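Local coordinates for protein ribosomal RNA small subunit methyltransferase E (Legionella pneumophila, PDB 5O95) that probably methylates the N3 position of a specific uridine in 16S ribosomal RNA, using S-adenosyl-L-methionine as the methyl donor, at residues L81-A86 against S236-A241; A166-K171 against P189-L194. One frame throughout, in Å; residues are numbered along the deposited sequence.

Interaction 1 (L81-A86 against S236-A241)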
loop_
_atom_site.group_PDB
_atom_site.type_symbol
_atom_site.label_atom_id
_atom_site.label_comp_id
_atom_site.label_asym_id
_atom_site.label_seq_id
_atom_site.Cartn_x
_atom_site.Cartn_y
_atom_site.Cartn_z
ATOM N N LEU B 81 -4.812 -16.791 -9.514
ATOM C CA LEU B 81 -5.087 -15.720 -10.456
ATOM C C LEU B 81 -3.754 -15.071 -10.808
ATOM O O LEU B 81 -3.069 -14.555 -9.919
ATOM C CB LEU B 81 -6.024 -14.695 -9.808
ATOM C CG LEU B 81 -6.280 -13.419 -10.599
ATOM C CD1 LEU B 81 -7.175 -13.717 -11.805
ATOM C CD2 LEU B 81 -6.947 -12.336 -9.719
ATOM N N LYS B 82 -3.360 -15.136 -12.086
ATOM C CA LYS B 82 -2.082 -14.579 -12.529
ATOM C C LYS B 82 -2.311 -13.168 -13.045
ATOM O O LYS B 82 -2.898 -12.980 -14.115
ATOM C CB LYS B 82 -1.486 -15.440 -13.640
ATOM C CG LYS B 82 -1.469 -16.907 -13.347
ATOM C CD LYS B 82 -0.757 -17.201 -12.066
ATOM C CE LYS B 82 -0.750 -18.713 -11.830
ATOM N NZ LYS B 82 -0.341 -19.117 -10.455
ATOM N N ILE B 83 -1.885 -12.178 -12.276
ATOM C CA ILE B 83 -2.069 -10.777 -12.643
ATOM C C ILE B 83 -0.787 -10.300 -13.303
ATOM O O ILE B 83 0.306 -10.494 -12.759
ATOM C CB ILE B 83 -2.374 -9.921 -11.409
ATOM C CG1 ILE B 83 -3.580 -10.498 -10.649
ATOM C CG2 ILE B 83 -2.602 -8.473 -11.829
ATOM C CD1 ILE B 83 -3.876 -9.757 -9.352
ATOM N N HIS B 84 -0.921 -9.688 -14.473
ATOM C CA HIS B 84 0.177 -9.008 -15.151
ATOM C C HIS B 84 -0.084 -7.511 -15.004
ATOM O O HIS B 84 -1.001 -6.973 -15.635
ATOM C CB HIS B 84 0.216 -9.399 -16.622
ATOM C CG HIS B 84 1.366 -8.799 -17.370
ATOM N ND1 HIS B 84 1.618 -9.088 -18.691
ATOM C CD2 HIS B 84 2.334 -7.934 -16.983
ATOM C CE1 HIS B 84 2.693 -8.429 -19.089
ATOM N NE2 HIS B 84 3.146 -7.718 -18.071
ATOM N N LEU B 85 0.725 -6.857 -14.166
ATOM C CA LEU B 85 0.621 -5.435 -13.882
ATOM C C LEU B 85 1.520 -4.674 -14.839
ATOM O O LEU B 85 2.710 -4.979 -14.942
ATOM C CB LEU B 85 1.119 -5.164 -12.462
ATOM C CG LEU B 85 1.233 -3.667 -12.154
ATOM C CD1 LEU B 85 -0.123 -2.925 -12.255
ATOM C CD2 LEU B 85 1.878 -3.473 -10.773
ATOM N N ALA B 86 0.952 -3.672 -15.517
ATOM C CA ALA B 86 1.720 -2.762 -16.363
ATOM C C ALA B 86 1.655 -1.421 -15.650
ATOM O O ALA B 86 0.585 -0.811 -15.579
ATOM C CB ALA B 86 1.119 -2.679 -17.768
ATOM N N SER B 236 -4.855 -5.854 -4.559
ATOM C CA SER B 236 -5.583 -6.408 -3.411
ATOM C C SER B 236 -7.014 -6.752 -3.790
ATOM O O SER B 236 -7.539 -7.808 -3.418
ATOM C CB SER B 236 -5.590 -5.385 -2.268
ATOM O OG SER B 236 -4.299 -5.041 -1.800
ATOM N N VAL B 237 -7.684 -5.836 -4.493
ATOM C CA VAL B 237 -9.076 -6.067 -4.845
ATOM C C VAL B 237 -9.192 -7.222 -5.830
ATOM O O VAL B 237 -10.066 -8.082 -5.693
ATOM C CB VAL B 237 -9.715 -4.777 -5.390
ATOM C CG1 VAL B 237 -11.102 -5.073 -5.938
ATOM C CG2 VAL B 237 -9.771 -3.703 -4.312
ATOM N N LEU B 238 -8.283 -7.287 -6.813
ATOM C CA LEU B 238 -8.334 -8.370 -7.790
ATOM C C LEU B 238 -8.002 -9.718 -7.155
ATOM O O LEU B 238 -8.657 -10.715 -7.453
ATOM C CB LEU B 238 -7.370 -8.080 -8.945
ATOM C CG LEU B 238 -7.754 -6.853 -9.772
ATOM C CD1 LEU B 238 -6.649 -6.565 -10.791
ATOM C CD2 LEU B 238 -9.096 -7.063 -10.463
ATOM N N GLN B 239 -7.015 -9.758 -6.254
ATOM C CA GLN B 239 -6.696 -11.020 -5.590
ATOM C C GLN B 239 -7.807 -11.459 -4.660
ATOM O O GLN B 239 -8.022 -12.657 -4.469
ATOM C CB GLN B 239 -5.406 -10.906 -4.794
ATOM C CG GLN B 239 -4.149 -10.800 -5.649
ATOM C CD GLN B 239 -3.766 -12.112 -6.355
ATOM O OE1 GLN B 239 -4.556 -13.054 -6.470
ATOM N NE2 GLN B 239 -2.534 -12.145 -6.846
ATOM N N ALA B 240 -8.507 -10.515 -4.040
ATOM C CA ALA B 240 -9.629 -10.925 -3.200
ATOM C C ALA B 240 -10.784 -11.443 -4.049
ATOM O O ALA B 240 -11.393 -12.470 -3.724
ATOM C CB ALA B 240 -10.064 -9.738 -2.333
ATOM N N ALA B 241 -11.071 -10.767 -5.164
ATOM C CA ALA B 241 -12.208 -11.139 -5.999
ATOM C C ALA B 241 -11.970 -12.459 -6.725
ATOM O O ALA B 241 -12.876 -13.297 -6.799
ATOM C CB ALA B 241 -12.514 -10.018 -6.998
#

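Interaction 2 (A166-K171 against P189-L194)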
loop_
_atom_site.group_PDB
_atom_site.type_symbol
_atom_site.label_atom_id
_atom_site.label_comp_id
_atom_site.label_asym_id
_atom_site.label_seq_id
_atom_site.Cartn_x
_atom_site.Cartn_y
_atom_site.Cartn_z
ATOM N N ALA B 166 -0.825 -8.124 -25.328
ATOM C CA ALA B 166 -1.532 -8.666 -24.174
ATOM C C ALA B 166 -2.504 -9.755 -24.613
ATOM O O ALA B 166 -3.370 -9.524 -25.463
ATOM C CB ALA B 166 -2.276 -7.546 -23.448
ATOM N N LYS B 167 -2.362 -10.944 -24.031
ATOM C CA LYS B 167 -3.244 -12.059 -24.348
ATOM C C LYS B 167 -4.021 -12.567 -23.135
ATOM O O LYS B 167 -4.697 -13.600 -23.230
ATOM C CB LYS B 167 -2.462 -13.173 -25.052
ATOM C CG LYS B 167 -1.859 -12.719 -26.385
ATOM C CD LYS B 167 -0.996 -13.797 -27.026
ATOM C CE LYS B 167 -0.376 -13.281 -28.316
ATOM N NZ LYS B 167 0.538 -14.271 -28.958
ATOM N N GLU B 168 -3.966 -11.852 -22.013
ATOM C CA GLU B 168 -4.693 -12.252 -20.817
ATOM C C GLU B 168 -6.198 -12.283 -21.082
ATOM O O GLU B 168 -6.725 -11.519 -21.897
ATOM C CB GLU B 168 -4.383 -11.276 -19.673
ATOM C CG GLU B 168 -3.005 -11.443 -19.030
ATOM C CD GLU B 168 -1.880 -10.827 -19.846
ATOM O OE1 GLU B 168 -2.174 -10.059 -20.785
ATOM O OE2 GLU B 168 -0.698 -11.095 -19.544
ATOM N N HIS B 169 -6.898 -13.180 -20.378
ATOM C CA HIS B 169 -8.325 -13.374 -20.638
ATOM C C HIS B 169 -9.157 -12.174 -20.213
ATOM O O HIS B 169 -10.188 -11.882 -20.832
ATOM C CB HIS B 169 -8.845 -14.632 -19.941
ATOM C CG HIS B 169 -8.379 -15.906 -20.570
ATOM N ND1 HIS B 169 -9.101 -17.078 -20.502
ATOM C CD2 HIS B 169 -7.261 -16.195 -21.277
ATOM C CE1 HIS B 169 -8.449 -18.034 -21.138
ATOM N NE2 HIS B 169 -7.328 -17.525 -21.618
ATOM N N LEU B 170 -8.744 -11.483 -19.160
ATOM C CA LEU B 170 -9.409 -10.273 -18.702
ATOM C C LEU B 170 -8.403 -9.136 -18.780
ATOM O O LEU B 170 -7.264 -9.282 -18.328
ATOM C CB LEU B 170 -9.893 -10.447 -17.261
ATOM C CG LEU B 170 -10.527 -9.215 -16.601
ATOM C CD1 LEU B 170 -11.787 -8.774 -17.349
ATOM C CD2 LEU B 170 -10.835 -9.521 -15.135
ATOM N N LYS B 171 -8.810 -8.015 -19.367
ATOM C CA LYS B 171 -7.897 -6.903 -19.596
ATOM C C LYS B 171 -8.537 -5.633 -19.055
ATOM O O LYS B 171 -9.614 -5.236 -19.505
ATOM C CB LYS B 171 -7.557 -6.781 -21.083
ATOM C CG LYS B 171 -6.816 -8.008 -21.615
ATOM C CD LYS B 171 -6.412 -7.888 -23.078
ATOM C CE LYS B 171 -7.596 -8.078 -24.007
ATOM N NZ LYS B 171 -7.152 -8.396 -25.412
ATOM N N PRO B 189 -9.512 -16.808 -12.324
ATOM C CA PRO B 189 -8.437 -17.401 -13.114
ATOM C C PRO B 189 -8.912 -17.670 -14.530
ATOM O O PRO B 189 -10.114 -17.872 -14.759
ATOM C CB PRO B 189 -8.141 -18.710 -12.365
ATOM C CG PRO B 189 -8.525 -18.414 -10.960
ATOM C CD PRO B 189 -9.750 -17.540 -11.068
ATOM N N PRO B 190 -7.997 -17.731 -15.513
ATOM C CA PRO B 190 -6.541 -17.824 -15.324
ATOM C C PRO B 190 -5.795 -16.531 -15.012
ATOM O O PRO B 190 -4.940 -16.534 -14.123
ATOM C CB PRO B 190 -6.047 -18.383 -16.665
ATOM C CG PRO B 190 -7.065 -17.911 -17.667
ATOM C CD PRO B 190 -8.390 -17.858 -16.929
ATOM N N ASP B 191 -6.086 -15.451 -15.733
ATOM C CA ASP B 191 -5.164 -14.331 -15.730
ATOM C C ASP B 191 -5.882 -13.018 -16.002
ATOM O O ASP B 191 -7.019 -12.980 -16.478
ATOM C CB ASP B 191 -4.006 -14.539 -16.718
ATOM C CG ASP B 191 -4.474 -14.863 -18.132
ATOM O OD1 ASP B 191 -5.684 -14.812 -18.414
ATOM O OD2 ASP B 191 -3.608 -15.169 -18.974
ATOM N N VAL B 192 -5.181 -11.938 -15.688
ATOM C CA VAL B 192 -5.705 -10.591 -15.884
ATOM C C VAL B 192 -4.528 -9.674 -16.173
ATOM O O VAL B 192 -3.476 -9.778 -15.535
ATOM C CB VAL B 192 -6.543 -10.135 -14.667
ATOM C CG1 VAL B 192 -5.755 -10.253 -13.384
ATOM C CG2 VAL B 192 -7.053 -8.704 -14.852
ATOM N N ALA B 193 -4.705 -8.789 -17.156
ATOM C CA ALA B 193 -3.759 -7.714 -17.428
ATOM C C ALA B 193 -4.364 -6.438 -16.870
ATOM O O ALA B 193 -5.556 -6.184 -17.061
ATOM C CB ALA B 193 -3.493 -7.563 -18.927
ATOM N N LEU B 194 -3.567 -5.684 -16.125
ATOM C CA LEU B 194 -4.024 -4.446 -15.501
ATOM C C LEU B 194 -3.047 -3.340 -15.845
ATOM O O LEU B 194 -1.862 -3.430 -15.507
ATOM C CB LEU B 194 -4.072 -4.609 -13.980
ATOM C CG LEU B 194 -4.356 -3.363 -13.153
ATOM C CD1 LEU B 194 -5.776 -2.890 -13.399
ATOM C CD2 LEU B 194 -4.099 -3.683 -11.680
#

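Interaction 1 (L81-A86 against S236-A241)
Leu81 and Ile83, both with their CB turned to helix 227-242, meet Leu238 and Gln239 where Leu81, just before strand 82-88, and Ile83, within it, face the last turns of that helix. Ile83 makes its contacts through CD1. Its CG1 stands beside the backbone N and anti to the carbonyl carbon (chi1 -54°), and the extended chain sets Ile83 CD1 3.9 Å from Leu238 CB and 3.7 Å from Gln239 NE2. The Ile83 and Gln239 side chains cross obliquely: CD1 touches CG, CD and NE2 of the glutamine, a methyl resting on the amide arm and its stem. In Leu81, CG is instead anti to the backbone N (chi1 173°), and Leu81 CD2 comes to 3.3 Å from Leu238 O, while Leu238 CB lies 4.3 Å from the same methyl.

In Gln239 the bend at chi2 (-72°) places CD 3.8 Å from Ile83 CD1. OE1 accepts a hydrogen bond from Ser79 OG, and NE2 makes a weak one to Leu105 O; across the contact, Gln239 NE2 is 3.9 Å from Leu81 O, with no hydrogen bond. Around this layer, Val192 packs on Leu81 and Ile83, and Leu194 on Leu238. With all four touching residues buried and no hydrogen bond between the segments, helix and sheet are joined here by van der Waals packing, the polar end of Gln239 being satisfied by residues outside both segments.

Interaction 2 (A166-K171 against P189-L194)
Leu170 and Val192 lay their side chains side by side where 170-174 runs next to 191-196 in the parallel sheet of the SPOUT-type methyltransferase domain. The firm evidence for pairing is the parallel bridge of Lys171 with Ala193 and the bond from Ala193 N to Leu170 O, 2.9 Å long and 162° at the hydrogen. Val192 CA adds a CA-H...O contact to Leu170 O at 3.2 Å. On the face of Leu170 and Val192 the two side chains point the same way, Leu170 CD2 lying 3.9 Å from Val192 CG2. On the face of Lys171 and Ala193, Glu168 folds inward: its chain is bent at chi2 (79°), and Glu168 OE1 comes to 3.4 Å from Ala193 CB. Its other oxygen, OE2, is hydrogen-bonded to His84 ND1, which holds the carboxylate from strand 82-88, on the other side of 191-196.

Toward the strand starts, pairing gives way to side-chain contacts at a more exposed edge. Pro190, preceded by a cis peptide bond, lays CG over one face of the His169 ring, a CH-pi contact with Pro190 CG 3.6 Å from the ring centroid and the two side chains crossing at about a right angle. Both of these residues are exposed, unlike Leu170, Val192 and Ala193. Asp191 bridges the two regions: its CG stands between the backbone N and the carbonyl carbon, and the carboxylate reaches the backbone of His169. There Asp191 OD1 accepts a nearly straight 2.8 Å hydrogen bond from His169 N, which approaches from above the carboxylate plane, 43° out of it.

After the N-terminal region with its mixed sheet, the chain enters strand 82-88, which with Leu81 just ahead of it forms one side of interaction 1. It then runs through strands 109-114 and 152-158 and helix 159-165 before reaching 166-171. Interaction 2 closes a short loop when the chain returns at 189-194, 18 residues later. Only near the C terminus does helix 227-242 close the much longer loop of interaction 1, so interaction 2 is nested inside it. The contacts touch directly: His84 N lies 2.8 Å from Val192 O, a probable hydrogen bond. Together they connect three strands adjacent in the parallel sheet, 82-88, 191-196 and 170-174, and the C-terminal helix.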